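Local coordinates for protein mannuronan C5-epimerase (Pseudomonas syringae pv. tomato, PDB 4NK6) that catalyses the epimerization of beta-D-mannuronate to alpha-L-guluronate in alginate and, within a periplasmic complex, helps protect the polymer from degradation, at residues Pro105-Leu109 and Ala119-Ile123; Ala174-Pro179 and Ala242-Tyr246; Ser215-Tyr219 and Arg229-Thr233; Asn329-Glu335 and Asn352-Arg358; Leu346-Gly350 and Ser372-Lys376. One frame throughout, in Å; residues are numbered along the deposited sequence.

Contact 1 of 5, residues Pro105-Leu109 and Ala119-Ile123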
# COMPACT_ATOMS: atom_id res chain seq x y z
N PRO A 105 28.83 -15.43 3.96
CA PRO A 105 30.11 -14.72 4.00
C PRO A 105 29.94 -13.23 4.26
O PRO A 105 29.00 -12.62 3.76
CB PRO A 105 30.67 -14.95 2.59
CG PRO A 105 30.11 -16.26 2.19
CD PRO A 105 28.71 -16.29 2.77
N LYS A 106 30.85 -12.66 5.06
CA LYS A 106 30.80 -11.25 5.44
C LYS A 106 30.62 -10.28 4.26
O LYS A 106 29.90 -9.28 4.38
CB LYS A 106 32.07 -10.89 6.23
CG LYS A 106 32.09 -9.49 6.83
CD LYS A 106 33.36 -9.26 7.67
CE LYS A 106 33.42 -7.84 8.24
NZ LYS A 106 32.34 -7.56 9.23
N GLN A 107 31.24 -10.58 3.13
CA GLN A 107 31.13 -9.71 1.96
C GLN A 107 29.70 -9.58 1.44
O GLN A 107 29.38 -8.62 0.74
CB GLN A 107 32.06 -10.17 0.83
CG GLN A 107 31.61 -11.44 0.13
CD GLN A 107 32.63 -11.96 -0.88
OE1 GLN A 107 33.04 -11.24 -1.79
NE2 GLN A 107 33.04 -13.21 -0.71
N PHE A 108 28.84 -10.54 1.77
CA PHE A 108 27.44 -10.49 1.30
C PHE A 108 26.46 -10.09 2.40
O PHE A 108 25.38 -9.56 2.12
CB PHE A 108 27.03 -11.83 0.69
CG PHE A 108 27.87 -12.23 -0.50
CD1 PHE A 108 28.19 -11.30 -1.47
CD2 PHE A 108 28.33 -13.53 -0.64
CE1 PHE A 108 28.97 -11.65 -2.57
CE2 PHE A 108 29.10 -13.89 -1.73
CZ PHE A 108 29.42 -12.95 -2.70
N LEU A 109 26.83 -10.36 3.64
CA LEU A 109 25.99 -10.02 4.79
C LEU A 109 26.90 -9.80 5.99
O LEU A 109 27.45 -10.75 6.54
CB LEU A 109 24.97 -11.12 5.07
CG LEU A 109 24.00 -10.86 6.22
CD1 LEU A 109 23.28 -9.53 6.03
CD2 LEU A 109 23.00 -12.00 6.37
N ALA A 119 23.25 -5.99 4.14
CA ALA A 119 23.09 -7.03 3.12
C ALA A 119 23.60 -6.53 1.77
O ALA A 119 23.19 -5.46 1.31
CB ALA A 119 21.64 -7.45 2.99
N ARG A 120 24.49 -7.29 1.14
CA ARG A 120 25.03 -6.87 -0.15
C ARG A 120 24.59 -7.80 -1.29
O ARG A 120 25.17 -7.78 -2.37
CB ARG A 120 26.56 -6.74 -0.08
CG ARG A 120 27.00 -5.64 0.87
CD ARG A 120 28.45 -5.29 0.69
NE ARG A 120 28.89 -4.26 1.63
CZ ARG A 120 29.37 -4.51 2.84
NH1 ARG A 120 29.49 -5.76 3.27
NH2 ARG A 120 29.75 -3.52 3.63
N LEU A 121 23.57 -8.60 -1.01
CA LEU A 121 22.90 -9.40 -2.03
C LEU A 121 21.41 -9.32 -1.73
O LEU A 121 21.03 -8.99 -0.62
CB LEU A 121 23.34 -10.87 -1.96
CG LEU A 121 24.75 -11.25 -2.40
CD1 LEU A 121 24.97 -12.76 -2.26
CD2 LEU A 121 25.00 -10.80 -3.84
N PRO A 122 20.57 -9.60 -2.74
CA PRO A 122 19.14 -9.71 -2.44
C PRO A 122 18.90 -10.92 -1.54
O PRO A 122 19.71 -11.84 -1.53
CB PRO A 122 18.51 -9.97 -3.82
CG PRO A 122 19.53 -9.47 -4.82
CD PRO A 122 20.86 -9.70 -4.18
N ILE A 123 17.81 -10.91 -0.80
CA ILE A 123 17.42 -12.07 -0.00
C ILE A 123 16.13 -12.64 -0.58
O ILE A 123 15.14 -11.92 -0.73
CB ILE A 123 17.17 -11.69 1.47
CG1 ILE A 123 18.46 -11.20 2.12
CG2 ILE A 123 16.61 -12.88 2.26
CD1 ILE A 123 18.26 -10.66 3.53

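Contact 2 of 5, residues Ala174-Pro179 and Ala242-Tyr246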
# COMPACT_ATOMS: atom_id res chain seq x y z
N ALA A 174 19.06 5.78 1.74
CA ALA A 174 19.02 6.10 0.31
C ALA A 174 17.93 7.12 0.01
O ALA A 174 16.92 6.79 -0.63
CB ALA A 174 18.78 4.83 -0.51
N ALA A 175 18.12 8.35 0.47
CA ALA A 175 17.11 9.40 0.35
C ALA A 175 16.65 9.55 -1.09
O ALA A 175 17.46 9.46 -2.01
CB ALA A 175 17.64 10.73 0.90
N TYR A 176 15.35 9.77 -1.29
CA TYR A 176 14.80 9.85 -2.63
C TYR A 176 15.42 10.98 -3.43
O TYR A 176 15.59 12.08 -2.90
CB TYR A 176 13.28 10.04 -2.59
CG TYR A 176 12.73 10.28 -3.96
CD1 TYR A 176 12.62 9.24 -4.87
CD2 TYR A 176 12.36 11.56 -4.37
CE1 TYR A 176 12.14 9.45 -6.14
CE2 TYR A 176 11.88 11.78 -5.66
CZ TYR A 176 11.77 10.71 -6.53
OH TYR A 176 11.30 10.88 -7.80
N ARG A 177 15.74 10.72 -4.69
CA ARG A 177 16.27 11.76 -5.58
C ARG A 177 15.57 11.81 -6.93
O ARG A 177 15.25 12.88 -7.42
CB ARG A 177 17.78 11.55 -5.81
CG ARG A 177 18.64 11.81 -4.59
CD ARG A 177 20.13 11.72 -4.91
NE ARG A 177 20.58 10.36 -5.19
CZ ARG A 177 21.81 9.92 -4.94
NH1 ARG A 177 22.71 10.73 -4.39
NH2 ARG A 177 22.15 8.67 -5.23
N THR A 178 15.35 10.66 -7.55
CA THR A 178 14.81 10.65 -8.90
C THR A 178 14.02 9.35 -9.12
O THR A 178 14.28 8.35 -8.44
CB THR A 178 15.97 10.85 -9.94
OG1 THR A 178 15.43 11.15 -11.23
CG2 THR A 178 16.85 9.63 -10.04
N PRO A 179 13.00 9.38 -10.01
CA PRO A 179 12.13 8.20 -10.15
C PRO A 179 12.82 6.89 -10.56
O PRO A 179 12.46 5.83 -10.06
CB PRO A 179 11.15 8.62 -11.26
CG PRO A 179 11.13 10.13 -11.19
CD PRO A 179 12.53 10.52 -10.82
N ALA A 242 8.60 5.72 5.62
CA ALA A 242 8.94 7.08 5.26
C ALA A 242 9.79 7.11 3.99
O ALA A 242 10.60 6.22 3.78
CB ALA A 242 9.68 7.76 6.41
N ASP A 243 9.61 8.14 3.17
CA ASP A 243 10.45 8.36 1.99
C ASP A 243 10.37 7.20 0.99
O ASP A 243 11.29 7.00 0.18
CB ASP A 243 11.91 8.61 2.41
CG ASP A 243 12.73 9.26 1.29
OD1 ASP A 243 12.27 10.29 0.77
OD2 ASP A 243 13.79 8.73 0.92
N MET A 244 9.28 6.43 1.06
CA MET A 244 9.04 5.32 0.15
C MET A 244 8.45 5.84 -1.16
O MET A 244 7.70 6.82 -1.16
CB MET A 244 8.04 4.33 0.76
CG MET A 244 8.27 4.01 2.25
SD MET A 244 9.47 2.71 2.59
CE MET A 244 8.54 1.28 2.05
N TRP A 245 8.77 5.18 -2.27
CA TRP A 245 8.15 5.55 -3.56
C TRP A 245 6.62 5.37 -3.47
O TRP A 245 5.87 6.33 -3.67
CB TRP A 245 8.79 4.76 -4.71
CG TRP A 245 8.20 5.02 -6.07
CD1 TRP A 245 7.39 4.19 -6.78
CD2 TRP A 245 8.41 6.18 -6.90
NE1 TRP A 245 7.06 4.76 -7.98
CE2 TRP A 245 7.68 5.98 -8.08
CE3 TRP A 245 9.13 7.37 -6.74
CZ2 TRP A 245 7.64 6.93 -9.11
CZ3 TRP A 245 9.10 8.31 -7.77
CH2 TRP A 245 8.35 8.08 -8.94
N TYR A 246 6.17 4.15 -3.17
CA TYR A 246 4.82 3.92 -2.64
C TYR A 246 5.01 3.34 -1.25
O TYR A 246 5.78 2.39 -1.08
CB TYR A 246 4.02 2.89 -3.44
CG TYR A 246 3.73 3.18 -4.90
CD1 TYR A 246 4.14 4.36 -5.52
CD2 TYR A 246 3.04 2.26 -5.67
CE1 TYR A 246 3.86 4.60 -6.88
CE2 TYR A 246 2.76 2.48 -7.01
CZ TYR A 246 3.17 3.65 -7.61
OH TYR A 246 2.87 3.83 -8.94

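Contact 3 of 5, residues Ser215-Tyr219 and Arg229-Thr233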
# COMPACT_ATOMS: atom_id res chain seq x y z
N SER A 215 5.62 -4.26 -1.63
CA SER A 215 4.64 -4.67 -2.62
C SER A 215 4.21 -6.10 -2.36
O SER A 215 5.05 -6.98 -2.25
CB SER A 215 5.24 -4.60 -4.04
OG SER A 215 5.56 -3.27 -4.39
N ILE A 216 2.90 -6.31 -2.28
CA ILE A 216 2.30 -7.63 -2.08
C ILE A 216 1.62 -7.99 -3.39
O ILE A 216 0.78 -7.24 -3.86
CB ILE A 216 1.25 -7.57 -0.95
CG1 ILE A 216 1.80 -6.82 0.27
CG2 ILE A 216 0.76 -8.96 -0.59
CD1 ILE A 216 2.98 -7.54 0.95
N SER A 217 1.95 -9.13 -3.99
CA SER A 217 1.49 -9.34 -5.36
C SER A 217 1.28 -10.79 -5.78
O SER A 217 2.14 -11.64 -5.59
CB SER A 217 2.47 -8.69 -6.35
OG SER A 217 2.01 -8.78 -7.69
N GLN A 218 0.13 -11.05 -6.38
CA GLN A 218 -0.05 -12.29 -7.12
C GLN A 218 0.98 -12.33 -8.25
O GLN A 218 1.45 -11.28 -8.71
CB GLN A 218 -1.48 -12.35 -7.68
CG GLN A 218 -1.81 -13.58 -8.52
CD GLN A 218 -1.60 -14.90 -7.78
OE1 GLN A 218 -0.47 -15.39 -7.68
NE2 GLN A 218 -2.68 -15.48 -7.28
N TYR A 219 1.35 -13.53 -8.69
CA TYR A 219 2.22 -13.67 -9.86
C TYR A 219 1.55 -13.06 -11.10
O TYR A 219 0.35 -12.80 -11.09
CB TYR A 219 2.51 -15.14 -10.14
CG TYR A 219 3.40 -15.82 -9.11
CD1 TYR A 219 4.77 -15.61 -9.11
CD2 TYR A 219 2.86 -16.68 -8.15
CE1 TYR A 219 5.58 -16.22 -8.17
CE2 TYR A 219 3.66 -17.30 -7.22
CZ TYR A 219 5.03 -17.07 -7.24
OH TYR A 219 5.85 -17.67 -6.31
N ARG A 229 -1.21 -20.38 -7.14
CA ARG A 229 -0.74 -20.41 -5.76
C ARG A 229 -1.75 -19.88 -4.74
O ARG A 229 -1.61 -20.15 -3.54
CB ARG A 229 0.57 -19.63 -5.65
CG ARG A 229 1.77 -20.37 -6.18
CD ARG A 229 1.85 -21.76 -5.57
NE ARG A 229 3.15 -22.38 -5.78
CZ ARG A 229 3.38 -23.40 -6.61
NH1 ARG A 229 4.60 -23.89 -6.72
NH2 ARG A 229 2.38 -23.92 -7.32
N GLY A 230 -2.74 -19.14 -5.18
CA GLY A 230 -3.62 -18.48 -4.24
C GLY A 230 -3.10 -17.08 -3.97
O GLY A 230 -1.89 -16.82 -4.02
N GLU A 231 -4.00 -16.17 -3.68
CA GLU A 231 -3.61 -14.78 -3.54
C GLU A 231 -2.83 -14.56 -2.25
O GLU A 231 -3.11 -15.20 -1.23
CB GLU A 231 -4.86 -13.89 -3.63
CG GLU A 231 -5.70 -14.22 -4.85
CD GLU A 231 -6.88 -13.29 -5.06
OE1 GLU A 231 -7.64 -13.05 -4.10
OE2 GLU A 231 -7.05 -12.81 -6.20
N PRO A 232 -1.81 -13.69 -2.29
CA PRO A 232 -1.00 -13.48 -1.09
C PRO A 232 -1.82 -12.76 -0.02
O PRO A 232 -2.86 -12.18 -0.33
CB PRO A 232 0.13 -12.57 -1.59
CG PRO A 232 -0.49 -11.81 -2.75
CD PRO A 232 -1.43 -12.80 -3.40
N THR A 233 -1.38 -12.83 1.23
CA THR A 233 -2.04 -12.11 2.31
C THR A 233 -1.05 -11.76 3.42
O THR A 233 0.15 -12.03 3.31
CB THR A 233 -3.21 -12.90 2.88
OG1 THR A 233 -4.02 -12.04 3.70
CG2 THR A 233 -2.72 -14.10 3.71
O HOH W 1 -5.35 -13.94 -8.23
O HOH W 2 5.44 -20.21 -5.12

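Contact 4 of 5, residues Asn329-Glu335 and Asn352-Arg358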
# COMPACT_ATOMS: atom_id res chain seq x y z
N ASN A 329 -17.24 -0.93 -1.15
CA ASN A 329 -16.34 -0.55 -0.06
C ASN A 329 -17.03 0.26 1.01
O ASN A 329 -18.04 0.91 0.76
CB ASN A 329 -15.15 0.22 -0.61
CG ASN A 329 -14.33 -0.60 -1.59
OD1 ASN A 329 -13.68 -1.56 -1.19
ND2 ASN A 329 -14.38 -0.23 -2.87
N ILE A 330 -16.45 0.25 2.20
CA ILE A 330 -16.92 1.10 3.28
C ILE A 330 -15.79 2.03 3.72
O ILE A 330 -14.72 1.58 4.13
CB ILE A 330 -17.47 0.28 4.48
CG1 ILE A 330 -18.70 -0.52 4.04
CG2 ILE A 330 -17.86 1.22 5.61
CD1 ILE A 330 -19.22 -1.49 5.09
N VAL A 331 -16.05 3.32 3.60
CA VAL A 331 -15.12 4.35 4.01
C VAL A 331 -15.75 5.08 5.20
O VAL A 331 -16.73 5.80 5.04
CB VAL A 331 -14.85 5.32 2.84
CG1 VAL A 331 -13.89 6.42 3.24
CG2 VAL A 331 -14.28 4.53 1.66
N ALA A 332 -15.21 4.86 6.41
CA ALA A 332 -15.92 5.28 7.62
C ALA A 332 -15.05 5.92 8.71
O ALA A 332 -13.95 5.46 9.00
CB ALA A 332 -16.69 4.10 8.21
N TYR A 333 -15.57 6.99 9.31
CA TYR A 333 -14.97 7.60 10.50
C TYR A 333 -13.51 8.03 10.30
O TYR A 333 -12.73 8.01 11.25
CB TYR A 333 -15.06 6.65 11.70
CG TYR A 333 -16.43 6.05 11.94
CD1 TYR A 333 -17.51 6.85 12.33
CD2 TYR A 333 -16.64 4.69 11.79
CE1 TYR A 333 -18.76 6.30 12.56
CE2 TYR A 333 -17.89 4.13 12.02
CZ TYR A 333 -18.94 4.94 12.40
OH TYR A 333 -20.18 4.37 12.63
N ASN A 334 -13.15 8.42 9.08
CA ASN A 334 -11.80 8.90 8.83
C ASN A 334 -11.70 10.39 9.09
O ASN A 334 -12.66 11.13 8.87
CB ASN A 334 -11.38 8.59 7.40
CG ASN A 334 -11.35 7.10 7.11
OD1 ASN A 334 -10.47 6.39 7.58
ND2 ASN A 334 -12.31 6.63 6.31
N GLU A 335 -10.55 10.83 9.57
CA GLU A 335 -10.27 12.26 9.72
C GLU A 335 -9.45 12.61 8.50
O GLU A 335 -8.32 12.13 8.35
CB GLU A 335 -9.48 12.53 10.99
CG GLU A 335 -9.90 11.71 12.20
CD GLU A 335 -11.01 12.37 13.00
OE1 GLU A 335 -11.60 13.37 12.53
OE2 GLU A 335 -11.29 11.87 14.12
N ASN A 352 -20.51 2.48 -3.28
CA ASN A 352 -19.67 2.59 -2.10
C ASN A 352 -20.41 3.36 -1.02
O ASN A 352 -21.26 4.20 -1.31
CB ASN A 352 -18.35 3.30 -2.45
CG ASN A 352 -17.44 2.44 -3.31
OD1 ASN A 352 -16.99 1.38 -2.88
ND2 ASN A 352 -17.14 2.89 -4.53
N LEU A 353 -20.07 3.06 0.23
CA LEU A 353 -20.64 3.76 1.38
C LEU A 353 -19.59 4.63 2.05
O LEU A 353 -18.51 4.15 2.41
CB LEU A 353 -21.21 2.74 2.38
CG LEU A 353 -21.69 3.29 3.74
CD1 LEU A 353 -22.85 4.28 3.58
CD2 LEU A 353 -22.07 2.17 4.72
N LEU A 354 -19.90 5.92 2.20
CA LEU A 354 -19.09 6.83 2.99
C LEU A 354 -19.89 7.19 4.24
O LEU A 354 -20.93 7.85 4.14
CB LEU A 354 -18.73 8.09 2.19
CG LEU A 354 -17.52 8.04 1.25
CD1 LEU A 354 -17.59 6.87 0.26
CD2 LEU A 354 -17.34 9.35 0.50
N TRP A 355 -19.42 6.75 5.40
CA TRP A 355 -20.15 6.93 6.66
C TRP A 355 -19.34 7.66 7.73
O TRP A 355 -18.31 7.17 8.18
CB TRP A 355 -20.58 5.59 7.25
CG TRP A 355 -21.50 5.74 8.43
CD1 TRP A 355 -21.18 6.22 9.68
CD2 TRP A 355 -22.90 5.43 8.48
NE1 TRP A 355 -22.29 6.22 10.49
CE2 TRP A 355 -23.36 5.74 9.78
CE3 TRP A 355 -23.81 4.90 7.55
CZ2 TRP A 355 -24.69 5.55 10.17
CZ3 TRP A 355 -25.12 4.71 7.94
CH2 TRP A 355 -25.55 5.04 9.24
N GLY A 356 -19.84 8.82 8.16
CA GLY A 356 -19.32 9.48 9.35
C GLY A 356 -17.89 9.98 9.26
O GLY A 356 -17.20 10.07 10.28
N ASN A 357 -17.45 10.31 8.06
CA ASN A 357 -16.12 10.88 7.87
C ASN A 357 -16.14 12.35 8.21
O ASN A 357 -17.13 13.04 7.97
CB ASN A 357 -15.66 10.71 6.43
CG ASN A 357 -15.56 9.27 6.03
OD1 ASN A 357 -14.61 8.58 6.41
ND2 ASN A 357 -16.54 8.79 5.27
N ARG A 358 -15.04 12.84 8.77
CA ARG A 358 -14.90 14.25 9.05
C ARG A 358 -13.88 14.82 8.08
O ARG A 358 -12.68 14.60 8.21
CB ARG A 358 -14.50 14.46 10.51
CG ARG A 358 -15.63 14.12 11.48
CD ARG A 358 -15.20 14.26 12.93
NE ARG A 358 -14.36 13.14 13.33
CZ ARG A 358 -14.83 12.00 13.82
NH1 ARG A 358 -16.14 11.84 13.98
NH2 ARG A 358 -14.00 11.04 14.17

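Contact 5 of 5, residues Leu346-Gly350 and Ser372-Lys376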
# COMPACT_ATOMS: atom_id res chain seq x y z
N LEU A 346 -14.03 10.17 -5.50
CA LEU A 346 -14.46 8.93 -6.14
C LEU A 346 -14.41 9.11 -7.66
O LEU A 346 -15.06 9.99 -8.22
CB LEU A 346 -15.87 8.53 -5.72
CG LEU A 346 -16.21 8.34 -4.24
CD1 LEU A 346 -17.28 7.29 -4.09
CD2 LEU A 346 -15.03 8.01 -3.37
N TYR A 347 -13.62 8.26 -8.30
CA TYR A 347 -13.46 8.29 -9.74
C TYR A 347 -14.03 7.00 -10.32
O TYR A 347 -13.44 5.92 -10.13
CB TYR A 347 -11.98 8.31 -10.09
CG TYR A 347 -11.22 9.61 -9.91
CD1 TYR A 347 -11.66 10.80 -10.49
CD2 TYR A 347 -10.02 9.64 -9.21
CE1 TYR A 347 -10.93 11.98 -10.35
CE2 TYR A 347 -9.30 10.80 -9.06
CZ TYR A 347 -9.75 11.96 -9.64
OH TYR A 347 -9.00 13.11 -9.48
N GLU A 348 -15.16 7.10 -11.02
CA GLU A 348 -15.74 5.96 -11.73
C GLU A 348 -15.84 4.72 -10.84
O GLU A 348 -15.49 3.61 -11.26
CB GLU A 348 -14.91 5.64 -12.99
CG GLU A 348 -14.94 6.74 -14.07
CD GLU A 348 -14.17 8.00 -13.67
OE1 GLU A 348 -12.99 7.89 -13.29
OE2 GLU A 348 -14.75 9.10 -13.76
N SER A 349 -16.26 4.93 -9.60
CA SER A 349 -16.28 3.86 -8.60
C SER A 349 -17.58 3.93 -7.82
O SER A 349 -17.67 4.63 -6.80
CB SER A 349 -15.09 3.98 -7.65
OG SER A 349 -13.86 3.70 -8.31
N GLY A 350 -18.60 3.21 -8.30
CA GLY A 350 -19.93 3.28 -7.72
C GLY A 350 -20.17 2.28 -6.60
O GLY A 350 -19.30 1.48 -6.28
N SER A 372 -19.80 8.27 -10.88
CA SER A 372 -20.08 7.15 -9.99
C SER A 372 -21.55 7.14 -9.57
O SER A 372 -22.10 8.18 -9.19
CB SER A 372 -19.19 7.24 -8.74
OG SER A 372 -17.83 7.41 -9.11
N VAL A 373 -22.19 5.97 -9.62
CA VAL A 373 -23.59 5.87 -9.22
C VAL A 373 -23.78 5.10 -7.91
O VAL A 373 -22.92 4.33 -7.51
CB VAL A 373 -24.48 5.24 -10.31
CG1 VAL A 373 -24.53 6.13 -11.54
CG2 VAL A 373 -24.00 3.84 -10.66
N ASN A 374 -24.92 5.33 -7.26
CA ASN A 374 -25.29 4.63 -6.03
C ASN A 374 -24.28 4.86 -4.91
O ASN A 374 -23.93 3.94 -4.17
CB ASN A 374 -25.49 3.14 -6.27
CG ASN A 374 -26.58 2.85 -7.27
OD1 ASN A 374 -27.62 3.52 -7.28
ND2 ASN A 374 -26.36 1.87 -8.12
N ILE A 375 -23.81 6.09 -4.82
CA ILE A 375 -22.93 6.49 -3.73
C ILE A 375 -23.78 6.88 -2.53
O ILE A 375 -24.71 7.68 -2.66
CB ILE A 375 -22.03 7.66 -4.15
CG1 ILE A 375 -21.12 7.22 -5.32
CG2 ILE A 375 -21.19 8.17 -2.98
CD1 ILE A 375 -20.34 5.94 -5.03
N LYS A 376 -23.49 6.30 -1.37
CA LYS A 376 -24.22 6.65 -0.16
C LYS A 376 -23.35 7.49 0.76
O LYS A 376 -22.26 7.07 1.15
CB LYS A 376 -24.73 5.39 0.54
CG LYS A 376 -25.71 4.60 -0.33
CD LYS A 376 -26.20 3.32 0.34
CE LYS A 376 -27.22 2.60 -0.55
NZ LYS A 376 -27.65 1.30 0.03

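Contact 1 of 5, residues Pro105-Leu109 and Ala119-Ile123
The mouth of a beta hairpin is sealed here: strands 109-113 and 116-119 run antiparallel, and Leu109 faces Ala119 as a non-hydrogen-bonded pair, CA to CA 4.5 Å. The side-chain conformations set the contacts in and around that pair. Leu109, with chi1 t and chi2 p, brings CD1 to 4.0 Å from Ala119 CB, while helix 97-103 touches its side chain as well. Phe108 and Leu121 both adopt chi1 m. Leu121 thereby lays CD1 over the face of the Phe108 ring, 3.7 Å from the centroid and 24° off the normal, a CH-pi contact. Arg120 is nearly extended after its m chi1 and carries its CD to 3.5 Å from Gln107 O; its guanidinium forms a salt bridge with Glu168. Lys106 turns away, its NZ bonded to Ser110. The main chain supplies the one hydrogen bond between the segments, short and almost straight: Arg120 N to Phe108 O, 2.6 Å, with an angle of 175° at the hydrogen.

Contact 2 of 5, residues Ala174-Pro179 and Ala242-Tyr246
In a right-handed parallel beta-helix, each coil turns a corner between its strands; here the loop 174-179, from an earlier part of the chain, lies against one of them. That corner is formed by residues 242-246, which link strand 240-242 to strand 246-251. The loop begins at Ala174, whose carbonyl is bonded to Arg183, a residue that also makes a salt bridge with Asp243. At Ala175 the CA comes within 3.4 Å of Asp243 OD2, although its methyl group points away. The next amide makes the polar link between the segments: Tyr176 N donates to Asp243 OD2 at 2.9 Å, and the same carboxylate oxygen is also bonded to Ser203. Tyr176 itself points toward the corner with chi1 t. Its ring meets the six-membered ring of Trp245 obliquely, planes at 36° and centroids 5.8 Å apart, with Tyr176 CE1 3.6 Å from Trp245 CZ3. Arg177 then leaves the interface to pair with Glu181, and Thr178 also turns away. Trp245, buried, has its side chain about 11 Å from that of His274, the inferred catalytic proton acceptor. The chain returns to the indole at Pro179, whose CB rests 3.7 Å from Trp245 CH2.

Contact 3 of 5, residues Ser215-Tyr219 and Arg229-Thr233
Pro232 presses its ring against the chain as it leaves strand 215-217: its CG lies 3.8 Å from Ile216 CG2, 3.7 Å from Ser217 C and 3.8 Å from Gln218 N. The touching parts run nearly antiparallel, 162° apart, yet no direct hydrogen bond joins them. Gln218 instead folds its amide back, OE1 accepting from Tyr219 N at 2.8 Å, while Ser217 OG donates to Gln218 O at 2.8 Å. These segments flank a corner of the right-handed parallel beta-helix, where helix 221-227 is inserted between strand 215-217 and strand 233-236 of another sheet. Gly230, at phi 93° and psi 149°, passes a point where a beta carbon would jam against the Arg229 carbonyl. Polar groups of the two segments are joined through water. HOH 1 accepts from Gln218 NE2 at 3.2 Å and donates to Glu231 OE2 at 2.9 Å, Glu231 OE1 being bonded to His278. HOH 2 donates to Tyr219 OH at 2.8 Å and accepts from Arg229 NE at 3.2 Å. Glu153 also binds that tyrosine hydroxyl, and Glu127 and the Leu227 carbonyl hold the arginine. The Tyr219 ring, stacked on Trp189, meets Arg229 through CE2 and CG, 3.8 Å apart.

Contact 4 of 5, residues Asn329-Glu335 and Asn352-Arg358
Stacked asparagines on successive coils of a parallel beta-helix show how a repeat can satisfy its own polar groups. Strands 330-332 and 353-355 run parallel, axes 4.7 Å apart, and exchange regular backbone bonds: Leu353 N to Asn329 O (3.0 Å), Val331 N to Leu353 O (2.9 Å), Trp355 N to Val331 O (2.9 Å) and Tyr333 N to Trp355 O (3.0 Å). Arg358 N to Asn334 O (2.9 Å) resumes the pattern beyond the bend at Tyr333 and Gly356, both with positive phi. At the bend, Asn357 OD1 takes both Asn334 N and Asn334 ND2, each at 3.0 Å, while Asn357 ND2 adds a second donor to Val331 O at 3.0 Å. Asn352 OD1 likewise accepts from Asn329 N (2.9 Å) and Asn329 ND2 (3.1 Å). Glu335 and Arg358 form a two-pronged salt bridge, OE1 to NE 2.9 Å and OE2 to NH2 2.8 Å. Asn329 OD1 and Asn334 OD1 accept from Ser305 N and Asn310 N of the preceding coil, and Asn380 binds Asn357 and Leu354. Val331 and Leu354 share the inner face, Val331 touching Leu322 of strand 320-323 and Leu354 touching Leu377; strands 306-308 and 375-378 extend the sheet beyond the pair.

Contact 5 of 5, residues Leu346-Gly350 and Ser372-Lys376
Ser372 sends its hydroxyl into the bend after strand 344-347, where OG accepts from Ser349 N at 3.0 Å with an angle of 159°; the same OG is bonded to the Arg370 carbonyl. The bend is braced from within as well, Ser349 OG donating to Tyr347 O at 2.9 Å. At Val373 it is the carbonyl that matters: Val373 O lies 3.2 Å from Gly350 CA, and a beta carbon on Gly350 would clash with that oxygen. The segments belong to corresponding corners of consecutive coils of the right-handed parallel beta-helix, one leading from strand 344-347 to 353-355, the other from 367-370 to 375-378, so that corner stacks on corner. Asn374 takes up positive phi to make its turn and binds Asn351 through ND2. Ile375, opening strand 375-378, points toward the other segment, and its side chain also touches Val369 and Leu415; its CD1 lies 3.5 Å from Leu346 CD1, 3.5 Å from Ser349 O and 3.8 Å from Gly350 CA.

How the contacts relate
Together the contacts illustrate how chemistry follows position in a beta-helix. Contacts 3, 4 and 5 are buried; contacts 1 and 2 are partly exposed. Contact 4 joins neighbouring coils along their strands and relies on repeated hydrogen bonding, whereas contact 5 joins corners with one hydroxyl bond and apolar packing. These two touch: strands 353-355 and 375-378 are neighbours, with probable hydrogen bonds from Leu354 N and Lys376 N, and their segments alternate along the chain. Contact 3 falls, in sequence, between the segments of contact 2, and substitutes water for direct bonds. Contact 1, antiparallel, lies across the chain's centre from contacts 4 and 5, its centre about 45 Å from that of contact 4.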